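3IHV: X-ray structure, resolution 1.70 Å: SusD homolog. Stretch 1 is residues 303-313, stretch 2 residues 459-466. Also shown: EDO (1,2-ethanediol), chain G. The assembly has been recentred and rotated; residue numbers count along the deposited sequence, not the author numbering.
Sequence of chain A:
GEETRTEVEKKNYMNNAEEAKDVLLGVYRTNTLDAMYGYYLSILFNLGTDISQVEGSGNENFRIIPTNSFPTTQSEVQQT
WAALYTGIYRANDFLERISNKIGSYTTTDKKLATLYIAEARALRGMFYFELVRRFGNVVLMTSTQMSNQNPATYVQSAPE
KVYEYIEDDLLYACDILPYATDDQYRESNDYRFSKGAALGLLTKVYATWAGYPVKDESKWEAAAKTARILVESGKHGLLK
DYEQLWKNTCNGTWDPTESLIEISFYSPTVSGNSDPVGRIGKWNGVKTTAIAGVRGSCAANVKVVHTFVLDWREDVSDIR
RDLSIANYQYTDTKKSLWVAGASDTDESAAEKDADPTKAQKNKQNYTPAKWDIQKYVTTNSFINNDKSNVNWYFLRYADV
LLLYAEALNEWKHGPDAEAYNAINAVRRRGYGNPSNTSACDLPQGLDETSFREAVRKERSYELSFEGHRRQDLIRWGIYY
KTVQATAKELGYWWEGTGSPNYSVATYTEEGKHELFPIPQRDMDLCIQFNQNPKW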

# COMPACT_ATOMS: atom_id res chain seq x y z
N LYS A 303 4.18 -11.71 -9.78
CA LYS A 303 4.91 -12.92 -9.56
C LYS A 303 5.93 -12.71 -8.44
O LYS A 303 6.43 -11.60 -8.25
CB LYS A 303 5.62 -13.35 -10.86
CG LYS A 303 4.69 -13.59 -12.01
CD LYS A 303 3.56 -14.57 -11.63
CE LYS A 303 2.82 -15.09 -12.85
NZ LYS A 303 1.70 -16.01 -12.38
N VAL A 304 6.19 -13.77 -7.70
CA VAL A 304 7.09 -13.70 -6.56
C VAL A 304 8.52 -14.02 -6.95
O VAL A 304 8.78 -15.03 -7.63
CB VAL A 304 6.65 -14.67 -5.43
CG1 VAL A 304 7.63 -14.60 -4.22
CG2 VAL A 304 5.20 -14.41 -5.01
N VAL A 305 9.46 -13.17 -6.53
CA VAL A 305 10.87 -13.41 -6.84
C VAL A 305 11.31 -14.67 -6.09
O VAL A 305 11.19 -14.73 -4.87
CB VAL A 305 11.71 -12.18 -6.53
CG1 VAL A 305 13.23 -12.46 -6.71
CG2 VAL A 305 11.26 -10.96 -7.42
N HIS A 306 11.85 -15.66 -6.80
CA HIS A 306 12.08 -16.95 -6.12
C HIS A 306 13.13 -16.93 -5.01
O HIS A 306 13.02 -17.68 -4.04
CB HIS A 306 12.34 -18.10 -7.07
CG HIS A 306 12.01 -19.41 -6.45
ND1 HIS A 306 10.72 -19.75 -6.11
CD2 HIS A 306 12.80 -20.42 -6.02
CE1 HIS A 306 10.73 -20.95 -5.55
NE2 HIS A 306 11.98 -21.38 -5.49
N THR A 307 14.14 -16.07 -5.12
CA THR A 307 15.12 -15.95 -4.06
C THR A 307 14.48 -15.51 -2.72
O THR A 307 14.96 -15.90 -1.64
CB THR A 307 16.25 -15.06 -4.48
OG1 THR A 307 15.73 -13.91 -5.14
CG2 THR A 307 17.20 -15.83 -5.50
N PHE A 308 13.41 -14.72 -2.77
CA PHE A 308 12.66 -14.37 -1.58
C PHE A 308 12.06 -15.63 -0.96
O PHE A 308 12.15 -15.86 0.26
CB PHE A 308 11.58 -13.33 -1.93
CG PHE A 308 10.70 -12.91 -0.77
CD1 PHE A 308 11.25 -12.47 0.42
CD2 PHE A 308 9.30 -12.88 -0.90
CE1 PHE A 308 10.45 -12.05 1.45
CE2 PHE A 308 8.51 -12.47 0.14
CZ PHE A 308 9.09 -12.07 1.31
N VAL A 309 11.43 -16.44 -1.82
CA VAL A 309 10.90 -17.73 -1.40
C VAL A 309 11.98 -18.57 -0.74
O VAL A 309 11.74 -19.14 0.35
CB VAL A 309 10.27 -18.55 -2.56
CG1 VAL A 309 9.86 -19.98 -2.07
CG2 VAL A 309 9.11 -17.81 -3.21
N LEU A 310 13.15 -18.69 -1.37
CA LEU A 310 14.22 -19.50 -0.79
C LEU A 310 14.63 -18.99 0.60
O LEU A 310 14.81 -19.81 1.52
CB LEU A 310 15.40 -19.61 -1.75
CG LEU A 310 15.09 -20.30 -3.09
CD1 LEU A 310 16.32 -20.24 -4.02
CD2 LEU A 310 14.61 -21.76 -2.94
N ASP A 311 14.81 -17.67 0.75
CA ASP A 311 15.19 -17.10 2.05
C ASP A 311 14.14 -17.44 3.09
O ASP A 311 14.45 -17.94 4.16
CB ASP A 311 15.31 -15.58 2.03
CG ASP A 311 16.53 -15.12 1.30
OD1 ASP A 311 17.43 -15.95 1.06
OD2 ASP A 311 16.54 -13.92 0.93
N TRP A 312 12.88 -17.24 2.72
CA TRP A 312 11.79 -17.43 3.68
C TRP A 312 11.61 -18.89 4.06
O TRP A 312 11.22 -19.19 5.18
CB TRP A 312 10.48 -16.92 3.09
CG TRP A 312 9.52 -16.38 4.11
CD1 TRP A 312 9.56 -16.55 5.46
CD2 TRP A 312 8.33 -15.62 3.83
NE1 TRP A 312 8.51 -15.89 6.04
CE2 TRP A 312 7.74 -15.32 5.07
CE3 TRP A 312 7.74 -15.14 2.66
CZ2 TRP A 312 6.55 -14.57 5.18
CZ3 TRP A 312 6.58 -14.39 2.75
CH2 TRP A 312 5.99 -14.11 4.00
N ARG A 313 11.87 -19.81 3.13
CA ARG A 313 11.73 -21.23 3.42
C ARG A 313 12.67 -21.74 4.53
O ARG A 313 12.39 -22.78 5.12
CB ARG A 313 11.87 -22.09 2.17
CG ARG A 313 10.69 -21.95 1.25
CD ARG A 313 10.77 -22.86 0.04
NE ARG A 313 9.47 -22.90 -0.65
CZ ARG A 313 9.21 -23.63 -1.72
NH1 ARG A 313 10.14 -24.42 -2.24
NH2 ARG A 313 7.99 -23.61 -2.26
C1 EDO G . 6.01 -20.56 -0.05
O1 EDO G . 7.28 -21.15 0.28
C2 EDO G . 5.48 -20.97 -1.40
O2 EDO G . 5.46 -22.39 -1.52
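Stretch 2 459-466: RSYELSFE

Stretch 1 leaves a β-strand at Val 304, passes through Val 305 at the N-cap position, and continues as a helix from His 306. Stretch 2 enters as the last part of a helix, which gives way to a type II β-turn from Leu 463 to Glu 466, closed by the hydrogen bond from Glu 466 N to Leu 463 O (3.0 Å). The two helices run almost at right angles, with a signed crossing angle of -95° and a closest axial approach of 11.7 Å. No direct hydrogen bond links the stretches; packing buries 411 Å² in total.

Along stretch 1, the first contact falls at the strand end, where Val 304 CG2 lies 3.5 Å from Phe 465 CZ. Phe 465, at the third position of the turn, adopts positive phi (74°) and directs its CA-to-CB bond toward stretch 1. Four residues further on, in the first part of the helix, Phe 308 (chi1 t) reaches into the middle of the contact. Phe 308 CE1 approaches Ser 460 OG at 3.4 Å and Tyr 461 CE1 at 3.8 Å, while Phe 308 CE2 lies 4.0 Å from Ser 464 CB and 4.1 Å from Phe 465 CZ, so that this ring touches both the helix and the turn of stretch 2.

Asp 311 touches Tyr 461 directly, with Asp 311 CB 3.9 Å from Tyr 461 OH, and a water also bridges the two: water 1 lies 3.0 Å from Tyr 461 OH and donates a weak hydrogen bond to Asp 311 OD2 at 3.3 Å. The five-membered ring of Trp 312 stacks face to face on Tyr 461, with centroids 3.8 Å apart and planes inclined by 11°; Trp 312 CG lies 3.5 Å from Tyr 461 CE1. Beyond the stack, Trp 312 CZ2 lies 3.3 Å from the backbone oxygen Tyr 461 O, and the ring edge meets Ser 464, with Trp 312 CZ3 4.0 Å from Ser 464 OG.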

# COMPACT_ATOMS: atom_id res chain seq x y z
N ARG A 459 9.87 -6.56 7.54
CA ARG A 459 8.89 -5.88 6.70
C ARG A 459 8.51 -6.69 5.48
O ARG A 459 7.32 -6.70 5.08
CB ARG A 459 9.37 -4.47 6.32
CG ARG A 459 9.45 -3.51 7.53
CD ARG A 459 9.78 -2.10 7.09
NE ARG A 459 8.69 -1.47 6.34
CZ ARG A 459 7.56 -1.02 6.89
NH1 ARG A 459 7.31 -1.12 8.21
NH2 ARG A 459 6.63 -0.53 6.09
N SER A 460 9.48 -7.39 4.88
CA SER A 460 9.16 -8.28 3.77
C SER A 460 8.31 -9.44 4.24
O SER A 460 7.31 -9.77 3.60
CB SER A 460 10.42 -8.73 3.03
OG SER A 460 11.16 -9.70 3.73
N TYR A 461 8.66 -10.07 5.36
CA TYR A 461 7.90 -11.22 5.88
C TYR A 461 6.51 -10.85 6.38
O TYR A 461 5.56 -11.65 6.24
CB TYR A 461 8.68 -11.97 6.97
CG TYR A 461 10.00 -12.60 6.51
CD1 TYR A 461 10.23 -12.92 5.17
CD2 TYR A 461 10.94 -13.00 7.43
CE1 TYR A 461 11.40 -13.55 4.77
CE2 TYR A 461 12.10 -13.65 7.04
CZ TYR A 461 12.32 -13.92 5.72
OH TYR A 461 13.48 -14.56 5.34
N GLU A 462 6.36 -9.63 6.90
CA GLU A 462 5.07 -9.23 7.42
C GLU A 462 4.13 -8.67 6.37
O GLU A 462 2.91 -8.96 6.37
CB GLU A 462 5.25 -8.19 8.54
CG GLU A 462 3.93 -7.73 9.16
CD GLU A 462 3.09 -8.85 9.78
OE1 GLU A 462 3.65 -9.95 10.15
OE2 GLU A 462 1.85 -8.66 9.87
N LEU A 463 4.68 -7.85 5.48
CA LEU A 463 3.89 -7.02 4.57
C LEU A 463 4.03 -7.33 3.08
O LEU A 463 3.60 -6.54 2.25
CB LEU A 463 4.32 -5.56 4.81
CG LEU A 463 4.22 -5.05 6.24
CD1 LEU A 463 5.02 -3.73 6.37
CD2 LEU A 463 2.80 -4.84 6.62
N SER A 464 4.62 -8.47 2.73
CA SER A 464 4.88 -8.81 1.35
C SER A 464 3.68 -8.58 0.47
O SER A 464 2.59 -8.90 0.87
CB SER A 464 5.34 -10.28 1.20
OG SER A 464 4.37 -11.21 1.65
N PHE A 465 3.92 -7.94 -0.71
CA PHE A 465 2.90 -7.75 -1.75
C PHE A 465 1.83 -6.69 -1.41
O PHE A 465 0.99 -6.40 -2.26
CB PHE A 465 2.27 -9.09 -2.16
CG PHE A 465 3.26 -10.20 -2.24
CD1 PHE A 465 4.39 -10.07 -3.05
CD2 PHE A 465 3.10 -11.35 -1.47
CE1 PHE A 465 5.34 -11.09 -3.07
CE2 PHE A 465 4.05 -12.35 -1.51
CZ PHE A 465 5.18 -12.21 -2.29
N GLU A 466 1.87 -6.12 -0.20
CA GLU A 466 0.87 -5.12 0.22
C GLU A 466 1.24 -3.66 -0.19
O GLU A 466 0.62 -2.70 0.26
CB GLU A 466 0.66 -5.20 1.73
CG GLU A 466 0.06 -6.50 2.19
CD GLU A 466 -0.02 -6.61 3.70
OE1 GLU A 466 -0.60 -5.72 4.37
OE2 GLU A 466 0.51 -7.61 4.23
O HOH W 1 15.05 -12.62 3.59